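Local coordinates for tetraacyldisaccharide 4'-kinase (Aquifex aeolicus, PDB 4EHY) that transfers the gamma-phosphate of ATP to the 4'-position of a tetraacyldisaccharide 1-phosphate, forming lipid IVA in lipid A biosynthesis, at the adenosine-5'-diphosphate site. Residues are numbered along the deposited sequence; one frame, centred on the assembly and turned at random.

The adenosine-5'-diphosphate site. Residues 48-53, 56, 100, 103, 206, 208, 235-236, 240-241, 244, 278-280, 294, 296. With ADP (adenosine-5'-diphosphate), chain B; MG (magnesium ion), chain C.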
loop_
_atom_site.group_PDB
_atom_site.type_symbol
_atom_site.label_atom_id
_atom_site.label_comp_id
_atom_site.label_asym_id
_atom_site.label_seq_id
_atom_site.Cartn_x
_atom_site.Cartn_y
_atom_site.Cartn_z
ATOM N N GLY A 48 2.198 -3.432 7.437
ATOM C CA GLY A 48 0.982 -3.015 6.753
ATOM C C GLY A 48 0.203 -1.923 7.460
ATOM O O GLY A 48 0.084 -1.898 8.691
ATOM N N SER A 49 -0.376 -1.036 6.668
ATOM C CA SER A 49 -0.911 0.197 7.193
ATOM C C SER A 49 -1.842 0.849 6.216
ATOM O O SER A 49 -2.148 2.026 6.357
ATOM C CB SER A 49 0.250 1.137 7.432
ATOM O OG SER A 49 1.175 0.954 6.376
ATOM N N GLY A 50 -2.290 0.099 5.214
ATOM C CA GLY A 50 -3.225 0.646 4.245
ATOM C C GLY A 50 -2.568 1.452 3.135
ATOM O O GLY A 50 -3.265 2.141 2.360
ATOM N N LYS A 51 -1.242 1.350 3.022
ATOM C CA LYS A 51 -0.483 2.128 2.025
ATOM C C LYS A 51 -0.895 1.825 0.599
ATOM O O LYS A 51 -1.191 2.732 -0.182
ATOM C CB LYS A 51 1.033 1.874 2.148
ATOM C CG LYS A 51 1.639 2.331 3.457
ATOM C CD LYS A 51 3.182 2.314 3.413
ATOM C CE LYS A 51 3.741 0.933 3.049
ATOM N NZ LYS A 51 3.439 -0.134 4.056
ATOM N N THR A 52 -0.908 0.543 0.252
ATOM C CA THR A 52 -1.237 0.149 -1.115
ATOM C C THR A 52 -2.660 0.589 -1.421
ATOM O O THR A 52 -2.923 1.156 -2.481
ATOM C CB THR A 52 -1.139 -1.380 -1.293
ATOM O OG1 THR A 52 0.111 -1.836 -0.775
ATOM C CG2 THR A 52 -1.252 -1.773 -2.741
ATOM N N SER A 53 -3.580 0.336 -0.488
ATOM C CA SER A 53 -4.970 0.729 -0.703
ATOM C C SER A 53 -5.069 2.240 -0.825
ATOM O O SER A 53 -5.790 2.762 -1.685
ATOM C CB SER A 53 -5.874 0.218 0.433
ATOM O OG SER A 53 -5.890 -1.199 0.450
ATOM N N MET A 56 -3.959 3.498 -4.175
ATOM C CA MET A 56 -4.982 3.250 -5.196
ATOM C C MET A 56 -6.159 4.213 -5.041
ATOM O O MET A 56 -6.701 4.716 -6.031
ATOM C CB MET A 56 -5.464 1.795 -5.152
ATOM C CG MET A 56 -4.339 0.804 -5.426
ATOM S SD MET A 56 -4.883 -0.909 -5.540
ATOM C CE MET A 56 -5.453 -1.214 -3.883
ATOM N N GLU A 100 2.735 -6.009 -4.723
ATOM C CA GLU A 100 2.027 -4.734 -4.581
ATOM C C GLU A 100 2.006 -3.889 -5.857
ATOM O O GLU A 100 0.944 -3.429 -6.269
ATOM C CB GLU A 100 2.539 -3.952 -3.368
ATOM C CG GLU A 100 2.127 -4.642 -2.061
ATOM C CD GLU A 100 3.065 -4.343 -0.917
ATOM O OE1 GLU A 100 2.761 -4.744 0.229
ATOM O OE2 GLU A 100 4.114 -3.716 -1.171
ATOM N N LEU A 103 -0.368 -5.515 -8.197
ATOM C CA LEU A 103 -1.766 -5.350 -7.802
ATOM C C LEU A 103 -2.267 -3.968 -8.184
ATOM O O LEU A 103 -3.348 -3.824 -8.757
ATOM C CB LEU A 103 -1.953 -5.558 -6.298
ATOM C CG LEU A 103 -3.399 -5.406 -5.772
ATOM C CD1 LEU A 103 -4.283 -6.582 -6.206
ATOM C CD2 LEU A 103 -3.412 -5.268 -4.258
ATOM N N ARG A 206 -12.201 1.288 5.500
ATOM C CA ARG A 206 -12.348 0.334 4.406
ATOM C C ARG A 206 -13.770 -0.224 4.452
ATOM O O ARG A 206 -14.202 -0.773 5.477
ATOM C CB ARG A 206 -11.299 -0.777 4.498
ATOM C CG ARG A 206 -9.886 -0.328 4.092
ATOM C CD ARG A 206 -8.836 -1.417 4.352
ATOM N NE ARG A 206 -8.974 -1.954 5.698
ATOM C CZ ARG A 206 -8.235 -2.932 6.199
ATOM N NH1 ARG A 206 -7.295 -3.495 5.460
ATOM N NH2 ARG A 206 -8.461 -3.364 7.436
ATOM N N PHE A 208 -16.042 -2.946 3.308
ATOM C CA PHE A 208 -16.000 -4.293 2.749
ATOM C C PHE A 208 -17.340 -4.642 2.132
ATOM O O PHE A 208 -18.261 -5.036 2.818
ATOM C CB PHE A 208 -15.599 -5.293 3.830
ATOM C CG PHE A 208 -14.240 -5.025 4.388
ATOM C CD1 PHE A 208 -14.086 -4.287 5.554
ATOM C CD2 PHE A 208 -13.107 -5.456 3.712
ATOM C CE1 PHE A 208 -12.825 -4.012 6.052
ATOM C CE2 PHE A 208 -11.844 -5.189 4.205
ATOM C CZ PHE A 208 -11.698 -4.469 5.375
ATOM N N LEU A 235 0.140 -11.172 4.214
ATOM C CA LEU A 235 0.050 -9.723 4.292
ATOM C C LEU A 235 1.064 -9.218 5.309
ATOM O O LEU A 235 1.709 -10.001 6.010
ATOM C CB LEU A 235 -1.335 -9.250 4.744
ATOM C CG LEU A 235 -2.518 -9.893 4.024
ATOM C CD1 LEU A 235 -3.823 -9.494 4.680
ATOM C CD2 LEU A 235 -2.506 -9.505 2.564
ATOM N N GLY A 236 1.175 -7.900 5.417
ATOM C CA GLY A 236 1.951 -7.304 6.487
ATOM C C GLY A 236 1.420 -7.725 7.849
ATOM O O GLY A 236 2.194 -7.967 8.774
ATOM N N GLN A 240 -5.395 -8.478 11.041
ATOM C CA GLN A 240 -6.513 -7.564 10.781
ATOM C C GLN A 240 -7.486 -8.117 9.736
ATOM O O GLN A 240 -8.676 -7.808 9.758
ATOM C CB GLN A 240 -6.029 -6.155 10.413
ATOM C CG GLN A 240 -5.000 -6.101 9.301
ATOM C CD GLN A 240 -5.622 -6.130 7.922
ATOM O OE1 GLN A 240 -6.773 -5.718 7.727
ATOM N NE2 GLN A 240 -4.858 -6.614 6.948
ATOM N N PHE A 241 -6.980 -8.943 8.828
ATOM C CA PHE A 241 -7.838 -9.601 7.849
ATOM C C PHE A 241 -8.723 -10.586 8.594
ATOM O O PHE A 241 -9.946 -10.598 8.431
ATOM C CB PHE A 241 -6.985 -10.322 6.795
ATOM C CG PHE A 241 -7.783 -11.096 5.783
ATOM C CD1 PHE A 241 -8.908 -10.533 5.183
ATOM C CD2 PHE A 241 -7.405 -12.384 5.424
ATOM C CE1 PHE A 241 -9.638 -11.239 4.239
ATOM C CE2 PHE A 241 -8.132 -13.104 4.481
ATOM C CZ PHE A 241 -9.242 -12.528 3.879
ATOM N N VAL A 244 -11.421 -8.696 10.407
ATOM C CA VAL A 244 -12.439 -8.190 9.498
ATOM C C VAL A 244 -13.433 -9.303 9.170
ATOM O O VAL A 244 -14.640 -9.074 9.125
ATOM C CB VAL A 244 -11.820 -7.642 8.192
ATOM C CG1 VAL A 244 -12.894 -7.412 7.138
ATOM C CG2 VAL A 244 -11.048 -6.340 8.472
ATOM N N THR A 278 -7.352 -12.238 0.124
ATOM C CA THR A 278 -7.381 -10.846 -0.352
ATOM C C THR A 278 -6.934 -10.627 -1.795
ATOM O O THR A 278 -6.371 -11.530 -2.428
ATOM C CB THR A 278 -6.476 -9.976 0.563
ATOM O OG1 THR A 278 -5.108 -10.156 0.188
ATOM C CG2 THR A 278 -6.643 -10.351 2.020
ATOM N N PRO A 279 -7.187 -9.424 -2.332
ATOM C CA PRO A 279 -6.777 -9.211 -3.724
ATOM C C PRO A 279 -5.257 -9.372 -3.872
ATOM O O PRO A 279 -4.773 -9.852 -4.893
ATOM C CB PRO A 279 -7.201 -7.768 -3.985
ATOM C CG PRO A 279 -8.423 -7.591 -3.087
ATOM C CD PRO A 279 -8.058 -8.339 -1.826
ATOM N N LYS A 280 -4.521 -9.011 -2.832
ATOM C CA LYS A 280 -3.064 -9.083 -2.863
ATOM C C LYS A 280 -2.611 -10.523 -3.053
ATOM O O LYS A 280 -1.676 -10.799 -3.806
ATOM C CB LYS A 280 -2.480 -8.468 -1.579
ATOM C CG LYS A 280 -0.963 -8.574 -1.459
ATOM C CD LYS A 280 -0.467 -7.856 -0.208
ATOM C CE LYS A 280 1.018 -8.141 0.063
ATOM N NZ LYS A 280 1.570 -7.228 1.124
ATOM N N LEU A 294 -12.049 -11.108 -0.668
ATOM C CA LEU A 294 -12.854 -10.034 -0.101
ATOM C C LEU A 294 -12.304 -8.721 -0.635
ATOM O O LEU A 294 -11.094 -8.472 -0.579
ATOM C CB LEU A 294 -12.765 -10.043 1.421
ATOM C CG LEU A 294 -13.596 -9.002 2.173
ATOM C CD1 LEU A 294 -15.091 -9.255 1.957
ATOM C CD2 LEU A 294 -13.268 -9.036 3.659
ATOM N N PHE A 296 -13.011 -4.274 -1.096
ATOM C CA PHE A 296 -13.553 -3.157 -0.325
ATOM C C PHE A 296 -13.333 -1.836 -1.071
ATOM O O PHE A 296 -12.517 -1.766 -1.987
ATOM C CB PHE A 296 -12.848 -3.081 1.032
ATOM C CG PHE A 296 -11.349 -2.991 0.916
ATOM C CD1 PHE A 296 -10.711 -1.751 0.877
ATOM C CD2 PHE A 296 -10.581 -4.144 0.804
ATOM C CE1 PHE A 296 -9.325 -1.663 0.756
ATOM C CE2 PHE A 296 -9.193 -4.072 0.667
ATOM C CZ PHE A 296 -8.561 -2.823 0.638
HETATM P PB ADP B . 0.434 -2.335 2.925
HETATM O O1B ADP B . 1.659 -3.056 2.422
HETATM O O2B ADP B . 0.721 -1.306 3.996
HETATM O O3B ADP B . -0.396 -1.756 1.799
HETATM P PA ADP B . -0.830 -4.963 3.362
HETATM O O1A ADP B . -2.067 -5.143 4.197
HETATM O O2A ADP B . 0.316 -5.926 3.486
HETATM O O3A ADP B . -0.429 -3.430 3.720
HETATM O "O5'" ADP B . -1.264 -4.980 1.823
HETATM C "C5'" ADP B . -2.360 -4.199 1.378
HETATM C "C4'" ADP B . -3.160 -5.077 0.423
HETATM O "O4'" ADP B . -3.465 -6.345 1.055
HETATM C "C3'" ADP B . -4.487 -4.415 0.142
HETATM O "O3'" ADP B . -4.388 -3.611 -1.030
HETATM C "C2'" ADP B . -5.430 -5.582 -0.036
HETATM O "O2'" ADP B . -5.314 -6.056 -1.380
HETATM C "C1'" ADP B . -4.854 -6.653 0.868
HETATM N N9 ADP B . -5.526 -6.584 2.191
HETATM C C8 ADP B . -4.936 -6.267 3.360
HETATM N N7 ADP B . -5.818 -6.319 4.392
HETATM C C5 ADP B . -7.008 -6.686 3.880
HETATM C C6 ADP B . -8.368 -6.928 4.423
HETATM N N6 ADP B . -8.651 -6.780 5.756
HETATM N N1 ADP B . -9.315 -7.298 3.536
HETATM C C2 ADP B . -9.063 -7.448 2.222
HETATM N N3 ADP B . -7.859 -7.239 1.664
HETATM C C4 ADP B . -6.807 -6.867 2.434
HETATM MG MG MG C . 3.602 -3.695 2.008
HETATM O O HOH W 1 4.438 -2.618 3.608
HETATM O O HOH W 2 3.973 -1.965 0.985
HETATM O O HOH W 3 5.538 -4.368 1.640
HETATM O O HOH W 4 3.181 -5.373 3.226
HETATM O O HOH W 5 -1.727 -6.304 6.679
#
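ADP, the product left by ATP, lies almost wholly buried, its adenine wedged between side chains and its beta-phosphate in the P-loop that leads into helix 51-61. The adenine end is the tight part. Gln240 reads its Hoogsteen edge with both branches of one amide: NE2 donates to N7 at 2.7 Å, almost straight and close to the amide plane, while OE1 accepts from the exocyclic amine N6 at 2.9 Å. With CG set between the backbone N and the carbonyl carbon (chi1 51°), and a bend at chi2, the amide comes round to that edge. Arg206 holds it there end-on, NH1 and NH2 both donating to OE1 from above the carbonyl plane, so three bonds grip this oxygen and the amide is unlikely to flip. An alanine at Gln240 would remove both amide bonds to adenine and would probably leave the Arg206 guanidinium without this acceptor, weakening the choice of adenine. Thr278 CG2 presses on one face of the six-membered ring, 3.5 Å from ADP C4. Leu235 CD1 covers the imidazole ring. Phe241 comes against the same face and Phe296 against the other, both rings steeply tilted to the base, edge-to-face.

Toward the phosphates, backbone N of Ser49 and NZ of Lys51 share beta-phosphate O2B, and Thr52 gives N and OG1 to O3B, the hydroxyl at 2.6 Å. Lys280, fully extended with chi1 176°, runs along the ribose until NZ bridges alpha-phosphate O2A and Glu100 OE1, probably offsetting both charges. Gly236 N also donates to O2A.

Beyond the beta-phosphate the contact loosens into water. Magnesium takes O1B at 2.1 Å and Glu100 OE1 at 2.2 Å, with four waters in a near-octahedral shell; Glu100 OE2 steadies waters 2 and 3. Lys51 NZ holds water 1 at 2.7 Å. The site thus holds the adenine nucleotide with its magnesium-bound beta-phosphate so that ATP would probably present its gamma-phosphate to the lipid A disaccharide.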